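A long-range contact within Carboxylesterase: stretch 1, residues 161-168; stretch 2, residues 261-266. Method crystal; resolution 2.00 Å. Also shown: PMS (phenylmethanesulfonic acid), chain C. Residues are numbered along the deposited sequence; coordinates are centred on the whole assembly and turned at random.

Stretch 1 (161-168) HAVVFGHI
Stretch 2 261-266: AEVPGA

Segments distant in sequence can pack tightly without one direct hydrogen bond when glycines let the backbones approach, and water can then serve polar groups between them. Residues 161-168 and 261-266 of this carboxylesterase bury 312 Å², both sides summed, in this way. The first stretch is a turn (Val163 phi/psi -118/-40) leading into a helix at Phe165 (Gly166 -62/-37); Phe165 N bonds His161 O (3.2 Å) and Ile168 N bonds Val164 O (3.2 Å). The second has no regular helix or strand. Contacts advancing along it run back along the first, from His167 through Gly166 to Val163.

Ala261, the first residue to leave the helical conformation of a preceding helix (-77/177), lies beyond contact. Glu262 follows, extended at -114/104 (chi1 m, chi2 t), with its carboxylate bonded elsewhere in the structure. Its carbonyl comes close to the imidazole of His167 (chi1 -81°, m; chi2 82°): His167 CE1 lies 3.8 Å from Glu262 O, and a water joins the two residues, 3.0 Å from His167 NE2 and donating to Glu262 O at 2.8 Å.

Val263 (-127/77, chi1 t) supplies the apolar contact, its CG1 4.2 Å from CG1 of Val163, also t. At Pro264 (-67/-3, C-gamma exo) the chain turns, and Ala266 N bonds Val263 O at 2.9 Å. Here the backbones are in closest register: the CA atoms of Gly166 and Pro264 are 4.1 Å apart, and Gly166 CA meets Pro264 CB at 3.5 Å. A CB on Gly166 would point into Pro264 C and Gly265 N and clash with both.

Gly265 (-83/-15) repeats the principle from the other stretch. Its CA rests 3.7 Å from Val163 O, which an ideal CB would strike. Gly265 N donates to a second water (3.0 Å), which donates to Val163 O (2.5 Å) and lies 2.9 Å from His167 ND1. Ala266 (-158/-8) closes the stretch, its CB directed toward the first segment but not touching it.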

# COMPACT_ATOMS: atom_id res chain seq x y z
N HIS A 161 -9.70 -3.66 7.22
CA HIS A 161 -10.60 -3.47 6.09
C HIS A 161 -9.88 -3.94 4.83
O HIS A 161 -9.42 -3.14 4.00
CB HIS A 161 -11.05 -1.99 6.01
CG HIS A 161 -11.94 -1.58 7.14
ND1 HIS A 161 -11.70 -1.94 8.45
CD2 HIS A 161 -13.09 -0.85 7.15
CE1 HIS A 161 -12.66 -1.45 9.22
NE2 HIS A 161 -13.51 -0.79 8.46
N ALA A 162 -9.77 -5.26 4.72
CA ALA A 162 -8.83 -5.93 3.82
C ALA A 162 -8.90 -5.52 2.35
O ALA A 162 -7.87 -5.45 1.67
CB ALA A 162 -9.02 -7.43 3.92
N VAL A 163 -10.10 -5.27 1.85
CA VAL A 163 -10.25 -4.93 0.44
C VAL A 163 -10.84 -3.53 0.28
O VAL A 163 -10.42 -2.77 -0.60
CB VAL A 163 -11.12 -5.95 -0.31
CG1 VAL A 163 -11.28 -5.55 -1.78
CG2 VAL A 163 -10.52 -7.36 -0.20
N VAL A 164 -11.81 -3.19 1.12
CA VAL A 164 -12.58 -1.97 0.95
C VAL A 164 -11.92 -0.71 1.54
O VAL A 164 -12.45 0.39 1.38
CB VAL A 164 -14.00 -2.11 1.57
CG1 VAL A 164 -14.72 -3.30 0.96
CG2 VAL A 164 -13.92 -2.25 3.08
N PHE A 165 -10.77 -0.86 2.20
CA PHE A 165 -10.06 0.29 2.79
C PHE A 165 -9.83 1.41 1.76
O PHE A 165 -10.04 2.59 2.05
CB PHE A 165 -8.70 -0.15 3.37
CG PHE A 165 -7.84 0.99 3.88
CD1 PHE A 165 -8.00 1.48 5.16
CD2 PHE A 165 -6.85 1.54 3.08
CE1 PHE A 165 -7.21 2.51 5.63
CE2 PHE A 165 -6.05 2.57 3.55
CZ PHE A 165 -6.23 3.06 4.83
N GLY A 166 -9.41 1.01 0.56
CA GLY A 166 -9.12 1.95 -0.51
C GLY A 166 -10.34 2.74 -0.93
O GLY A 166 -10.23 3.93 -1.24
N HIS A 167 -11.50 2.10 -0.92
CA HIS A 167 -12.74 2.77 -1.28
C HIS A 167 -13.20 3.80 -0.25
O HIS A 167 -13.64 4.89 -0.63
CB HIS A 167 -13.86 1.75 -1.50
CG HIS A 167 -13.83 1.10 -2.85
ND1 HIS A 167 -13.01 0.04 -3.14
CD2 HIS A 167 -14.51 1.38 -3.99
CE1 HIS A 167 -13.19 -0.32 -4.40
NE2 HIS A 167 -14.08 0.48 -4.94
N ILE A 168 -13.13 3.47 1.03
CA ILE A 168 -13.62 4.41 2.05
C ILE A 168 -12.64 5.57 2.24
O ILE A 168 -13.04 6.76 2.28
CB ILE A 168 -13.92 3.69 3.39
CG1 ILE A 168 -12.70 2.93 3.89
CG2 ILE A 168 -15.09 2.74 3.22
CD1 ILE A 168 -12.98 2.05 5.11
N ALA A 261 -9.33 -1.25 -13.18
CA ALA A 261 -10.22 -0.65 -12.20
C ALA A 261 -9.46 0.12 -11.13
O ALA A 261 -8.24 0.13 -11.11
CB ALA A 261 -11.08 -1.73 -11.54
N GLU A 262 -10.19 0.76 -10.22
CA GLU A 262 -9.54 1.35 -9.06
C GLU A 262 -10.01 0.62 -7.80
O GLU A 262 -11.14 0.79 -7.35
CB GLU A 262 -9.80 2.85 -8.98
CG GLU A 262 -9.12 3.60 -10.10
CD GLU A 262 -9.03 5.09 -9.86
OE1 GLU A 262 -8.58 5.81 -10.79
OE2 GLU A 262 -9.37 5.54 -8.75
N VAL A 263 -9.14 -0.23 -7.27
CA VAL A 263 -9.39 -0.95 -6.03
C VAL A 263 -8.19 -0.70 -5.12
O VAL A 263 -7.33 -1.56 -4.97
CB VAL A 263 -9.57 -2.47 -6.26
CG1 VAL A 263 -10.11 -3.14 -4.99
CG2 VAL A 263 -10.53 -2.72 -7.41
N PRO A 264 -8.14 0.50 -4.53
CA PRO A 264 -6.94 1.00 -3.84
C PRO A 264 -6.56 0.23 -2.56
O PRO A 264 -5.55 0.54 -1.94
CB PRO A 264 -7.31 2.45 -3.51
CG PRO A 264 -8.47 2.78 -4.44
CD PRO A 264 -9.22 1.49 -4.54
N GLY A 265 -7.36 -0.75 -2.15
CA GLY A 265 -6.93 -1.61 -1.07
C GLY A 265 -6.02 -2.73 -1.56
O GLY A 265 -5.35 -3.38 -0.76
N ALA A 266 -5.97 -2.97 -2.87
CA ALA A 266 -5.36 -4.21 -3.35
C ALA A 266 -4.85 -4.25 -4.80
O ALA A 266 -4.21 -5.23 -5.17
CB ALA A 266 -6.35 -5.36 -3.15
C PMS C . -5.08 -7.47 0.44
S PMS C . -3.53 -7.24 1.28
C1 PMS C . -5.70 -8.83 0.73
C2 PMS C . -5.44 -9.91 -0.10
C3 PMS C . -6.01 -11.15 0.17
C4 PMS C . -6.84 -11.31 1.26
C5 PMS C . -7.11 -10.23 2.09
C6 PMS C . -6.54 -8.99 1.82
O2S PMS C . -3.42 -7.96 2.60
O1S PMS C . -2.39 -7.87 0.51
O HOH W 1 -10.40 -0.79 -2.08
O HOH W 2 -13.89 0.66 -7.88